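Local coordinates for CrmK (Actinoalloteichus sp. WH1-2216-6, PDB 5I1V), which is a flavin-dependent oxidoreductase with covalently bound FAD that takes part in recycling shunt products of caerulomycin biosynthesis, at residues F27-E32 with D76-L81; H224-S229 with P310-R315; N179-W184 with S483-R488; Y404-T409 with R419-I424. All blocks are in the same frame, centred on the assembly; numbering follows the deposited sequence.

Contact 1: F27-E32 with D76-L81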
# COMPACT_ATOMS: atom_id res chain seq x y z
N PHE A 27 -10.42 -3.66 -18.33
CA PHE A 27 -10.12 -2.68 -19.37
C PHE A 27 -8.63 -2.57 -19.59
O PHE A 27 -7.94 -1.94 -18.81
CB PHE A 27 -10.69 -1.33 -18.98
CG PHE A 27 -12.10 -1.42 -18.55
CD1 PHE A 27 -13.05 -2.00 -19.35
CD2 PHE A 27 -12.48 -0.93 -17.32
CE1 PHE A 27 -14.38 -2.10 -18.94
CE2 PHE A 27 -13.80 -1.02 -16.90
CZ PHE A 27 -14.74 -1.59 -17.71
N VAL A 28 -8.16 -3.17 -20.66
CA VAL A 28 -6.75 -3.14 -20.97
C VAL A 28 -6.59 -2.15 -22.12
O VAL A 28 -7.17 -2.29 -23.16
CB VAL A 28 -6.25 -4.57 -21.30
CG1 VAL A 28 -4.84 -4.56 -21.88
CG2 VAL A 28 -6.31 -5.44 -20.02
N ALA A 29 -5.79 -1.11 -21.92
CA ALA A 29 -5.61 -0.11 -22.98
C ALA A 29 -4.73 -0.59 -24.13
O ALA A 29 -3.80 -1.38 -23.93
CB ALA A 29 -5.00 1.13 -22.37
N GLN A 30 -4.92 -0.03 -25.31
CA GLN A 30 -4.00 -0.29 -26.41
C GLN A 30 -3.69 0.95 -27.25
O GLN A 30 -3.98 1.00 -28.44
CB GLN A 30 -4.46 -1.48 -27.27
CG GLN A 30 -5.91 -1.51 -27.54
CD GLN A 30 -6.32 -2.82 -28.23
OE1 GLN A 30 -5.51 -3.45 -28.95
NE2 GLN A 30 -7.57 -3.24 -27.99
N PRO A 31 -3.09 1.96 -26.63
CA PRO A 31 -2.74 3.13 -27.44
C PRO A 31 -1.55 2.90 -28.38
O PRO A 31 -0.77 1.95 -28.24
CB PRO A 31 -2.39 4.16 -26.35
CG PRO A 31 -1.71 3.32 -25.35
CD PRO A 31 -2.63 2.13 -25.25
N GLU A 32 -1.40 3.80 -29.34
CA GLU A 32 -0.19 3.96 -30.10
C GLU A 32 1.03 4.06 -29.19
O GLU A 32 2.08 3.47 -29.45
CB GLU A 32 -0.28 5.27 -30.88
CG GLU A 32 0.34 5.23 -32.24
CD GLU A 32 0.40 6.61 -32.88
OE1 GLU A 32 1.51 6.98 -33.30
OE2 GLU A 32 -0.65 7.32 -32.91
N ASP A 76 -5.76 6.67 -28.72
CA ASP A 76 -4.52 6.59 -29.44
C ASP A 76 -3.31 6.95 -28.56
O ASP A 76 -2.22 6.45 -28.81
CB ASP A 76 -4.52 7.55 -30.63
CG ASP A 76 -5.63 7.28 -31.61
OD1 ASP A 76 -5.87 6.07 -31.93
OD2 ASP A 76 -6.28 8.28 -32.07
N VAL A 77 -3.50 7.86 -27.59
CA VAL A 77 -2.44 8.30 -26.74
C VAL A 77 -2.96 8.42 -25.35
O VAL A 77 -3.99 9.05 -25.12
CB VAL A 77 -1.90 9.70 -27.14
CG1 VAL A 77 -0.76 10.13 -26.22
CG2 VAL A 77 -1.50 9.71 -28.58
N ILE A 78 -2.27 7.78 -24.42
CA ILE A 78 -2.57 7.95 -23.01
C ILE A 78 -1.41 8.66 -22.33
O ILE A 78 -0.27 8.23 -22.44
CB ILE A 78 -2.82 6.59 -22.34
CG1 ILE A 78 -4.07 6.00 -22.91
CG2 ILE A 78 -2.89 6.75 -20.82
CD1 ILE A 78 -4.33 4.57 -22.42
N VAL A 79 -1.69 9.83 -21.73
CA VAL A 79 -0.71 10.58 -20.99
C VAL A 79 -0.78 10.11 -19.53
O VAL A 79 -1.82 10.32 -18.87
CB VAL A 79 -1.01 12.09 -21.06
CG1 VAL A 79 -0.03 12.86 -20.20
CG2 VAL A 79 -0.93 12.61 -22.48
N ASP A 80 0.28 9.49 -19.03
CA ASP A 80 0.26 8.90 -17.70
C ASP A 80 1.04 9.86 -16.81
O ASP A 80 2.21 10.10 -17.05
CB ASP A 80 0.87 7.53 -17.71
CG ASP A 80 0.84 6.84 -16.36
OD1 ASP A 80 1.20 7.44 -15.34
OD2 ASP A 80 0.46 5.64 -16.34
N LEU A 81 0.36 10.40 -15.82
CA LEU A 81 0.95 11.43 -14.91
C LEU A 81 1.60 10.89 -13.64
O LEU A 81 1.92 11.65 -12.74
CB LEU A 81 -0.15 12.42 -14.57
CG LEU A 81 -0.69 13.24 -15.74
CD1 LEU A 81 -1.59 14.35 -15.20
CD2 LEU A 81 0.38 13.88 -16.59

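Contact 2: H224-S229 with P310-R315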
# COMPACT_ATOMS: atom_id res chain seq x y z
N HIS A 224 -11.60 6.39 18.85
CA HIS A 224 -12.08 5.08 19.29
C HIS A 224 -12.65 4.38 18.06
O HIS A 224 -13.46 4.97 17.32
CB HIS A 224 -13.23 5.22 20.30
CG HIS A 224 -12.82 5.84 21.60
ND1 HIS A 224 -11.98 5.21 22.49
CD2 HIS A 224 -13.15 7.02 22.17
CE1 HIS A 224 -11.80 5.98 23.55
NE2 HIS A 224 -12.50 7.09 23.38
N VAL A 225 -12.28 3.12 17.86
CA VAL A 225 -12.62 2.39 16.67
C VAL A 225 -13.38 1.13 17.11
O VAL A 225 -13.06 0.55 18.12
CB VAL A 225 -11.35 1.99 15.88
CG1 VAL A 225 -11.73 1.16 14.66
CG2 VAL A 225 -10.53 3.24 15.46
N ALA A 226 -14.42 0.78 16.38
CA ALA A 226 -15.14 -0.44 16.62
C ALA A 226 -15.29 -1.17 15.31
O ALA A 226 -15.69 -0.59 14.29
CB ALA A 226 -16.52 -0.13 17.21
N ARG A 227 -14.99 -2.46 15.33
CA ARG A 227 -15.08 -3.28 14.15
C ARG A 227 -16.02 -4.42 14.57
O ARG A 227 -15.86 -5.03 15.62
CB ARG A 227 -13.71 -3.75 13.71
CG ARG A 227 -12.66 -2.61 13.78
CD ARG A 227 -11.75 -2.48 12.56
NE ARG A 227 -10.92 -3.67 12.42
CZ ARG A 227 -10.74 -4.38 11.31
NH1 ARG A 227 -11.30 -4.01 10.14
NH2 ARG A 227 -9.97 -5.47 11.34
N VAL A 228 -17.06 -4.60 13.79
CA VAL A 228 -18.17 -5.45 14.15
C VAL A 228 -18.39 -6.40 13.00
O VAL A 228 -18.23 -6.01 11.87
CB VAL A 228 -19.40 -4.59 14.37
CG1 VAL A 228 -20.57 -5.42 14.87
CG2 VAL A 228 -19.10 -3.52 15.39
N SER A 229 -18.77 -7.65 13.27
CA SER A 229 -19.22 -8.55 12.21
C SER A 229 -20.40 -9.38 12.70
O SER A 229 -20.46 -9.73 13.87
CB SER A 229 -18.10 -9.48 11.78
OG SER A 229 -17.50 -10.04 12.92
N PRO A 310 -23.56 -9.68 17.32
CA PRO A 310 -22.34 -9.51 16.53
C PRO A 310 -21.06 -9.72 17.34
O PRO A 310 -21.07 -9.50 18.54
CB PRO A 310 -22.41 -8.04 16.13
CG PRO A 310 -23.10 -7.38 17.29
CD PRO A 310 -24.09 -8.40 17.81
N SER A 311 -19.97 -10.10 16.68
CA SER A 311 -18.65 -10.06 17.29
C SER A 311 -18.10 -8.65 17.13
O SER A 311 -18.29 -8.04 16.10
CB SER A 311 -17.67 -10.96 16.57
OG SER A 311 -18.20 -12.23 16.31
N LEU A 312 -17.34 -8.19 18.10
CA LEU A 312 -16.94 -6.80 18.17
C LEU A 312 -15.54 -6.72 18.79
O LEU A 312 -15.25 -7.42 19.76
CB LEU A 312 -17.98 -6.11 19.04
CG LEU A 312 -17.74 -4.82 19.79
CD1 LEU A 312 -17.66 -3.67 18.80
CD2 LEU A 312 -18.89 -4.61 20.76
N THR A 313 -14.67 -5.91 18.20
CA THR A 313 -13.43 -5.48 18.83
C THR A 313 -13.45 -3.95 18.86
O THR A 313 -13.97 -3.31 17.93
CB THR A 313 -12.17 -5.97 18.06
OG1 THR A 313 -11.00 -5.60 18.80
CG2 THR A 313 -12.04 -5.32 16.72
N ARG A 314 -12.92 -3.39 19.94
CA ARG A 314 -12.85 -1.93 20.10
C ARG A 314 -11.46 -1.57 20.52
O ARG A 314 -10.85 -2.31 21.30
CB ARG A 314 -13.89 -1.47 21.13
CG ARG A 314 -15.32 -1.61 20.62
CD ARG A 314 -16.40 -1.18 21.61
NE ARG A 314 -16.34 0.24 21.94
CZ ARG A 314 -17.25 0.90 22.66
NH1 ARG A 314 -18.34 0.28 23.11
NH2 ARG A 314 -17.09 2.19 22.92
N ARG A 315 -10.94 -0.44 20.01
CA ARG A 315 -9.61 0.01 20.41
C ARG A 315 -9.47 1.48 20.06
O ARG A 315 -10.28 2.02 19.33
CB ARG A 315 -8.55 -0.79 19.68
CG ARG A 315 -8.58 -0.60 18.15
CD ARG A 315 -7.60 -1.53 17.42
NE ARG A 315 -6.26 -1.37 17.98
CZ ARG A 315 -5.18 -2.04 17.58
NH1 ARG A 315 -5.23 -2.90 16.57
NH2 ARG A 315 -4.02 -1.82 18.20
O HOH W 1 -14.26 2.10 20.82

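Contact 3: N179-W184 with S483-R488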
# COMPACT_ATOMS: atom_id res chain seq x y z
N ASN A 179 -11.07 33.35 -14.72
CA ASN A 179 -11.27 31.94 -15.04
C ASN A 179 -11.92 31.15 -13.93
O ASN A 179 -11.69 29.96 -13.81
CB ASN A 179 -9.91 31.36 -15.39
CG ASN A 179 -9.29 32.11 -16.54
OD1 ASN A 179 -10.00 32.58 -17.40
ND2 ASN A 179 -7.99 32.22 -16.56
N ARG A 180 -12.76 31.82 -13.14
CA ARG A 180 -13.39 31.17 -12.01
C ARG A 180 -14.35 30.08 -12.46
O ARG A 180 -14.57 29.12 -11.74
CB ARG A 180 -14.12 32.20 -11.16
CG ARG A 180 -14.42 31.74 -9.77
CD ARG A 180 -15.16 32.83 -9.00
NE ARG A 180 -15.16 32.44 -7.60
CZ ARG A 180 -15.97 31.54 -7.05
NH1 ARG A 180 -16.89 30.94 -7.77
NH2 ARG A 180 -15.85 31.26 -5.75
N ASP A 181 -14.92 30.21 -13.65
CA ASP A 181 -15.74 29.14 -14.20
C ASP A 181 -14.98 27.82 -14.35
O ASP A 181 -15.51 26.75 -14.04
CB ASP A 181 -16.39 29.57 -15.54
CG ASP A 181 -15.37 29.95 -16.63
OD1 ASP A 181 -14.25 30.45 -16.32
OD2 ASP A 181 -15.71 29.79 -17.82
N LEU A 182 -13.77 27.87 -14.87
CA LEU A 182 -12.91 26.70 -14.96
C LEU A 182 -12.62 26.09 -13.59
O LEU A 182 -12.64 24.85 -13.42
CB LEU A 182 -11.59 27.02 -15.68
CG LEU A 182 -10.75 25.86 -16.14
CD1 LEU A 182 -11.59 24.90 -16.97
CD2 LEU A 182 -9.54 26.36 -16.92
N TRP A 183 -12.36 26.94 -12.60
CA TRP A 183 -12.14 26.47 -11.23
C TRP A 183 -13.39 25.78 -10.75
O TRP A 183 -13.34 24.67 -10.20
CB TRP A 183 -11.72 27.61 -10.29
CG TRP A 183 -11.82 27.21 -8.85
CD1 TRP A 183 -10.86 26.63 -8.09
CD2 TRP A 183 -12.96 27.34 -8.02
NE1 TRP A 183 -11.33 26.38 -6.85
CE2 TRP A 183 -12.63 26.80 -6.77
CE3 TRP A 183 -14.25 27.85 -8.23
CZ2 TRP A 183 -13.51 26.82 -5.70
CZ3 TRP A 183 -15.14 27.82 -7.20
CH2 TRP A 183 -14.78 27.31 -5.93
N TRP A 184 -14.56 26.39 -10.99
CA TRP A 184 -15.79 25.83 -10.49
C TRP A 184 -16.10 24.46 -11.08
O TRP A 184 -16.60 23.59 -10.39
CB TRP A 184 -16.94 26.79 -10.76
CG TRP A 184 -18.28 26.37 -10.21
CD1 TRP A 184 -18.77 26.65 -8.95
CD2 TRP A 184 -19.31 25.65 -10.88
NE1 TRP A 184 -20.03 26.15 -8.82
CE2 TRP A 184 -20.40 25.53 -9.97
CE3 TRP A 184 -19.43 25.08 -12.14
CZ2 TRP A 184 -21.59 24.89 -10.31
CZ3 TRP A 184 -20.62 24.46 -12.47
CH2 TRP A 184 -21.69 24.37 -11.55
N SER A 483 -18.00 24.09 -23.27
CA SER A 483 -18.04 24.69 -24.56
C SER A 483 -17.09 25.89 -24.64
O SER A 483 -16.54 26.17 -25.69
CB SER A 483 -19.49 25.01 -24.91
OG SER A 483 -19.52 26.01 -25.87
N ARG A 484 -16.85 26.57 -23.52
CA ARG A 484 -15.93 27.68 -23.53
C ARG A 484 -14.48 27.22 -23.51
O ARG A 484 -13.60 27.84 -24.11
CB ARG A 484 -16.23 28.55 -22.31
CG ARG A 484 -15.24 29.66 -22.00
CD ARG A 484 -15.91 30.76 -21.16
NE ARG A 484 -15.18 31.14 -19.95
CZ ARG A 484 -14.12 31.94 -19.89
NH1 ARG A 484 -13.60 32.45 -20.99
NH2 ARG A 484 -13.56 32.22 -18.70
N TRP A 485 -14.21 26.15 -22.77
CA TRP A 485 -12.81 25.81 -22.45
C TRP A 485 -12.22 24.64 -23.26
O TRP A 485 -11.00 24.53 -23.40
CB TRP A 485 -12.68 25.57 -20.96
CG TRP A 485 -12.61 26.81 -20.16
CD1 TRP A 485 -13.58 27.32 -19.38
CD2 TRP A 485 -11.50 27.70 -20.07
NE1 TRP A 485 -13.17 28.48 -18.82
CE2 TRP A 485 -11.88 28.72 -19.18
CE3 TRP A 485 -10.21 27.70 -20.58
CZ2 TRP A 485 -11.04 29.76 -18.84
CZ3 TRP A 485 -9.37 28.76 -20.26
CH2 TRP A 485 -9.79 29.77 -19.39
N ASP A 486 -13.09 23.75 -23.73
CA ASP A 486 -12.72 22.68 -24.66
C ASP A 486 -13.69 22.69 -25.86
O ASP A 486 -14.47 21.74 -26.05
CB ASP A 486 -12.73 21.30 -23.96
CG ASP A 486 -12.23 20.17 -24.86
OD1 ASP A 486 -11.56 20.44 -25.88
OD2 ASP A 486 -12.59 18.99 -24.60
N PRO A 487 -13.63 23.78 -26.66
CA PRO A 487 -14.57 23.94 -27.78
C PRO A 487 -14.44 22.85 -28.84
O PRO A 487 -15.39 22.64 -29.55
CB PRO A 487 -14.16 25.30 -28.40
CG PRO A 487 -12.82 25.61 -27.84
CD PRO A 487 -12.80 24.99 -26.49
N ARG A 488 -13.29 22.20 -28.98
CA ARG A 488 -13.15 21.14 -29.97
C ARG A 488 -13.46 19.76 -29.42
O ARG A 488 -13.40 18.81 -30.16
CB ARG A 488 -11.76 21.12 -30.58
CG ARG A 488 -11.27 22.48 -31.08
CD ARG A 488 -9.77 22.48 -31.22
NE ARG A 488 -9.34 21.49 -32.18
CZ ARG A 488 -9.32 21.68 -33.49
NH1 ARG A 488 -9.69 22.84 -34.02
NH2 ARG A 488 -8.91 20.71 -34.29

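Contact 4: Y404-T409 with R419-I424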
# COMPACT_ATOMS: atom_id res chain seq x y z
N TYR A 404 -21.94 -0.34 -4.45
CA TYR A 404 -22.11 -1.73 -4.81
C TYR A 404 -20.84 -2.14 -5.54
O TYR A 404 -20.33 -1.36 -6.36
CB TYR A 404 -23.24 -1.91 -5.80
CG TYR A 404 -24.57 -1.45 -5.31
CD1 TYR A 404 -24.85 -0.11 -5.05
CD2 TYR A 404 -25.61 -2.37 -5.12
CE1 TYR A 404 -26.10 0.30 -4.62
CE2 TYR A 404 -26.85 -1.96 -4.67
CZ TYR A 404 -27.10 -0.65 -4.41
OH TYR A 404 -28.38 -0.31 -4.01
N MET A 405 -20.30 -3.31 -5.21
CA MET A 405 -19.11 -3.79 -5.87
C MET A 405 -19.09 -5.33 -5.99
O MET A 405 -19.63 -6.04 -5.14
CB MET A 405 -17.87 -3.18 -5.21
CG MET A 405 -16.88 -4.06 -4.47
SD MET A 405 -15.21 -4.16 -5.23
CE MET A 405 -14.89 -2.51 -5.89
N VAL A 406 -18.52 -5.81 -7.10
CA VAL A 406 -18.18 -7.22 -7.33
C VAL A 406 -16.78 -7.17 -7.87
O VAL A 406 -16.44 -6.26 -8.68
CB VAL A 406 -19.09 -7.95 -8.35
CG1 VAL A 406 -20.44 -8.24 -7.75
CG2 VAL A 406 -19.32 -7.15 -9.59
N ALA A 407 -15.92 -8.02 -7.31
CA ALA A 407 -14.52 -8.17 -7.74
C ALA A 407 -14.22 -9.64 -7.99
O ALA A 407 -14.64 -10.52 -7.23
CB ALA A 407 -13.59 -7.62 -6.71
N TRP A 408 -13.54 -9.92 -9.10
CA TRP A 408 -13.22 -11.31 -9.45
C TRP A 408 -11.97 -11.34 -10.33
O TRP A 408 -11.42 -10.28 -10.71
CB TRP A 408 -14.43 -11.97 -10.13
CG TRP A 408 -14.76 -11.47 -11.49
CD1 TRP A 408 -14.44 -12.06 -12.66
CD2 TRP A 408 -15.46 -10.27 -11.84
NE1 TRP A 408 -14.91 -11.34 -13.71
CE2 TRP A 408 -15.52 -10.22 -13.24
CE3 TRP A 408 -16.03 -9.22 -11.10
CZ2 TRP A 408 -16.17 -9.19 -13.93
CZ3 TRP A 408 -16.65 -8.19 -11.79
CH2 TRP A 408 -16.73 -8.18 -13.18
N THR A 409 -11.50 -12.54 -10.65
CA THR A 409 -10.27 -12.64 -11.41
C THR A 409 -10.38 -13.37 -12.72
O THR A 409 -9.62 -13.10 -13.63
CB THR A 409 -9.15 -13.29 -10.58
OG1 THR A 409 -9.59 -14.57 -10.11
CG2 THR A 409 -8.75 -12.42 -9.38
N ARG A 419 -24.04 -9.82 -14.17
CA ARG A 419 -25.47 -10.05 -14.00
C ARG A 419 -25.89 -9.86 -12.54
O ARG A 419 -26.88 -9.21 -12.31
CB ARG A 419 -25.94 -11.38 -14.61
CG ARG A 419 -27.44 -11.59 -14.50
CD ARG A 419 -27.98 -12.82 -15.28
NE ARG A 419 -27.23 -14.05 -14.98
CZ ARG A 419 -26.28 -14.59 -15.76
NH1 ARG A 419 -25.92 -14.04 -16.93
NH2 ARG A 419 -25.67 -15.70 -15.35
N TRP A 420 -25.11 -10.34 -11.58
CA TRP A 420 -25.51 -10.24 -10.15
C TRP A 420 -25.65 -8.78 -9.66
O TRP A 420 -26.66 -8.41 -9.05
CB TRP A 420 -24.52 -10.99 -9.25
CG TRP A 420 -24.92 -10.93 -7.80
CD1 TRP A 420 -25.79 -11.78 -7.17
CD2 TRP A 420 -24.56 -9.94 -6.83
NE1 TRP A 420 -25.97 -11.38 -5.84
CE2 TRP A 420 -25.21 -10.26 -5.62
CE3 TRP A 420 -23.71 -8.81 -6.86
CZ2 TRP A 420 -25.06 -9.50 -4.47
CZ3 TRP A 420 -23.58 -8.04 -5.71
CH2 TRP A 420 -24.24 -8.40 -4.53
N ILE A 421 -24.65 -7.94 -9.98
CA ILE A 421 -24.67 -6.56 -9.53
C ILE A 421 -25.73 -5.74 -10.27
O ILE A 421 -26.36 -4.87 -9.68
CB ILE A 421 -23.26 -5.90 -9.61
CG1 ILE A 421 -23.28 -4.58 -8.84
CG2 ILE A 421 -22.76 -5.72 -11.05
CD1 ILE A 421 -21.88 -4.00 -8.60
N ARG A 422 -25.97 -6.04 -11.54
CA ARG A 422 -26.99 -5.33 -12.28
C ARG A 422 -28.39 -5.60 -11.75
O ARG A 422 -29.22 -4.69 -11.66
CB ARG A 422 -26.91 -5.66 -13.74
CG ARG A 422 -25.80 -4.90 -14.43
CD ARG A 422 -25.47 -5.53 -15.76
NE ARG A 422 -24.48 -4.74 -16.45
CZ ARG A 422 -23.82 -5.16 -17.51
NH1 ARG A 422 -24.05 -6.37 -18.02
NH2 ARG A 422 -22.95 -4.34 -18.07
N GLU A 423 -28.63 -6.86 -11.42
CA GLU A 423 -29.96 -7.28 -10.95
C GLU A 423 -30.25 -6.81 -9.53
O GLU A 423 -31.35 -6.30 -9.27
CB GLU A 423 -30.09 -8.80 -11.10
CG GLU A 423 -30.25 -9.17 -12.57
CD GLU A 423 -30.59 -10.64 -12.85
OE1 GLU A 423 -30.46 -11.49 -11.93
OE2 GLU A 423 -30.93 -10.94 -14.03
N ILE A 424 -29.27 -6.90 -8.63
CA ILE A 424 -29.50 -6.39 -7.27
C ILE A 424 -29.81 -4.90 -7.29
O ILE A 424 -30.71 -4.45 -6.58
CB ILE A 424 -28.39 -6.70 -6.26
CG1 ILE A 424 -28.81 -6.23 -4.86
CG2 ILE A 424 -27.04 -6.08 -6.65
CD1 ILE A 424 -27.88 -6.71 -3.75

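Contact 1: F27-E32 with D76-L81
Ile-78 directs its extended arm at the loop 27-32, and two apolar side chains of that loop, Ala-29 and Pro-31, meet it at a single methyl group. Its CG1 lies beside the backbone N and anti to the carbonyl carbon (chi1 -66°), so that the straight remainder of the chain carries CD1 outward to the tip. Ala-29 meets this tip head-on, its CB 3.5 Å from Ile-78 CD1. The ring of Pro-31 crosses the isoleucine obliquely and offers its CG and CD edge, with CD 4.1 Å from Ile-78 CD1. The loop leads into strand 33-36, which pairs in parallel with strand 77-80 in the small mixed sheet of the FAD-binding domain, of the PCMH type; the contact therefore lies at the entry to two adjacent strands, and Ile-78 itself shares a backbone hydrogen bond with Arg-35. Further along, the partner is backbone rather than side chain: the carbonyl oxygen of Asp-76 lies 3.4 Å from Pro-31 CB, and Glu-32 N donates to the same Asp-76 O over 2.8 Å, a weak bond because it is bent to 121°. The two carboxylates beside it turn to different partners, Glu-32 to a salt bridge with Lys-55 and Asp-76 to the backbone N of Arg-56, while Glu-32 OE2 and Asp-76 OD1 stay 5.5 Å apart.

Contact 2: H224-S229 with P310-R315
The guanidinium of Arg-314 takes a water at its edge, in plane, with NE donating over 3.0 Å to water 1 O; the water in turn donates weakly to the carbonyl of Val-225. NH1 and NH2 of the same group bind Ser-296 OG and Glu-292 O. The two strands form a regular antiparallel ladder: Val-225, Arg-227 and Ser-229 form hydrogen-bonded pairs with Arg-315, Thr-313 and Ser-311, each through two backbone bonds, the Val-225 N to Arg-315 O bond being the shortest at 2.7 Å. The non-hydrogen-bonded pairs between them put Ala-226 and Val-228 beside Arg-314 and Leu-312. Val-228 splits its branches, CG2 lying 3.7 Å from Leu-312 CD1 while CG1 presses on Pro-310 CB at 3.4 Å, tighter than usual for two carbons. On the other face Thr-313 CG2 rests 3.8 Å from Arg-227 CB. That face also meets the second subunit, where Arg-315 NH1 donates to the carbonyl oxygen of Gly-337 of that subunit. Strand 311-318 is the outermost of its antiparallel sheet within the chain, reached from strand 277-285 by a beta-alpha-beta crossover over strand 222-231, and the crossing helix 291-303 covers Ala-226, Leu-312 and Arg-314.

Contact 3: N179-W184 with S483-R488
Asp-181 holds its carboxylate in the crowded position between backbone N and carbonyl carbon (chi1 60°), which turns it from the first turn of helix 180-185 to the last turn of helix 475-485. From there Arg-484 sets out with CG anti to the backbone N and bends at chi3, while Trp-485 swings its indole beside its own backbone N. The arginine grips side-on with two nitrogens: NE reaches Asp-181 OD2 at 2.6 Å through the syn lone pair, and NH2 reaches Asp-181 OD1 at 3.0 Å, with the two flat groups only 16° from coplanar. Trp-485 NE1 adds a third bond, 3.0 Å to Asp-181 OD2 from above the carboxylate plane, and a weak one to OD1. One face of the indole is filled by Leu-182, whose CD2 stands 3.8 Å over the centroid of the six-membered ring in a CH-pi contact. The Asn-179 amide meets the CZ2-CH2 edge nearly at a right angle, and Trp-485 CZ2 itself lies over the rim of the Arg-484 guanidinium. An alanine in place of Trp-485 would take away the indole donor and would probably leave Leu-182 and the salt bridge less firmly placed. The contact joins a helix packed on strand 166-172 to the C-terminal berberine-bridge-like region. Shared between an arginine and an indole N-H, and set near a helix N-terminus, the Asp-181 carboxylate is likely to stay ionised, with OD2 the more strongly polarised oxygen.

Contact 4: Y404-T409 with R419-I424
This is an apolar packing of helix on sheet, formed where strand 400-408 of the large antiparallel sheet is backed by the helix that follows it, 414-428. The helix opens a beta-alpha-beta crossover: it runs back over the sheet, its segment nearly antiparallel to that of the strand (171°, axes 8.7 Å apart), and the chain then adds strand 442-444 beyond strand 339-347. Alternate residues of the strand, Tyr-404 and Val-406, face the helix, while the CB of Met-405 points away, to the side where the FAD lies. Ile-421 sits between the two, its CG1 anti to the backbone N so that CD1 reaches Tyr-404 CB at 3.7 Å and CG2 stays 4.0 Å from Val-406 CG2. Ile-424 CG2 approaches Tyr-404 CD2 more loosely, at 4.3 Å. Trp-420 donates its indole N-H to the carbonyl of His-362 and stacks on Tyr-368, which fixes the ring alongside the strand. An alanine at Val-406 would lose both branches that fit against Trp-420 and Ile-421 and would probably loosen the helix on the sheet. The tightest touch is the Val-406 CG1 methyl, which meets the benzo carbon CE3 of Trp-420 at 3.4 Å.

Contacts 2 and 4 belong to the same antiparallel sheet, their centres 27 Å apart, whereas contact 1 lies in the small mixed sheet of the FAD-binding domain. Along the chain contacts 2 and 4 are nested in the loop closed by contact 3, while contact 1 closes before any of the others opens. The cofactor lies among contacts 1, 3 and 4: Leu-81 touches FAD, and the side chains of Met-405 and Leu-182 are about 6 and 10 Å from it. Contacts 1 and 4 approach each other to about 8 Å between nearest atoms. Contact 2, centred 43 Å from contact 1, meets contact 4 across the dimer, where Arg-315 packs on Thr-409 of the second subunit.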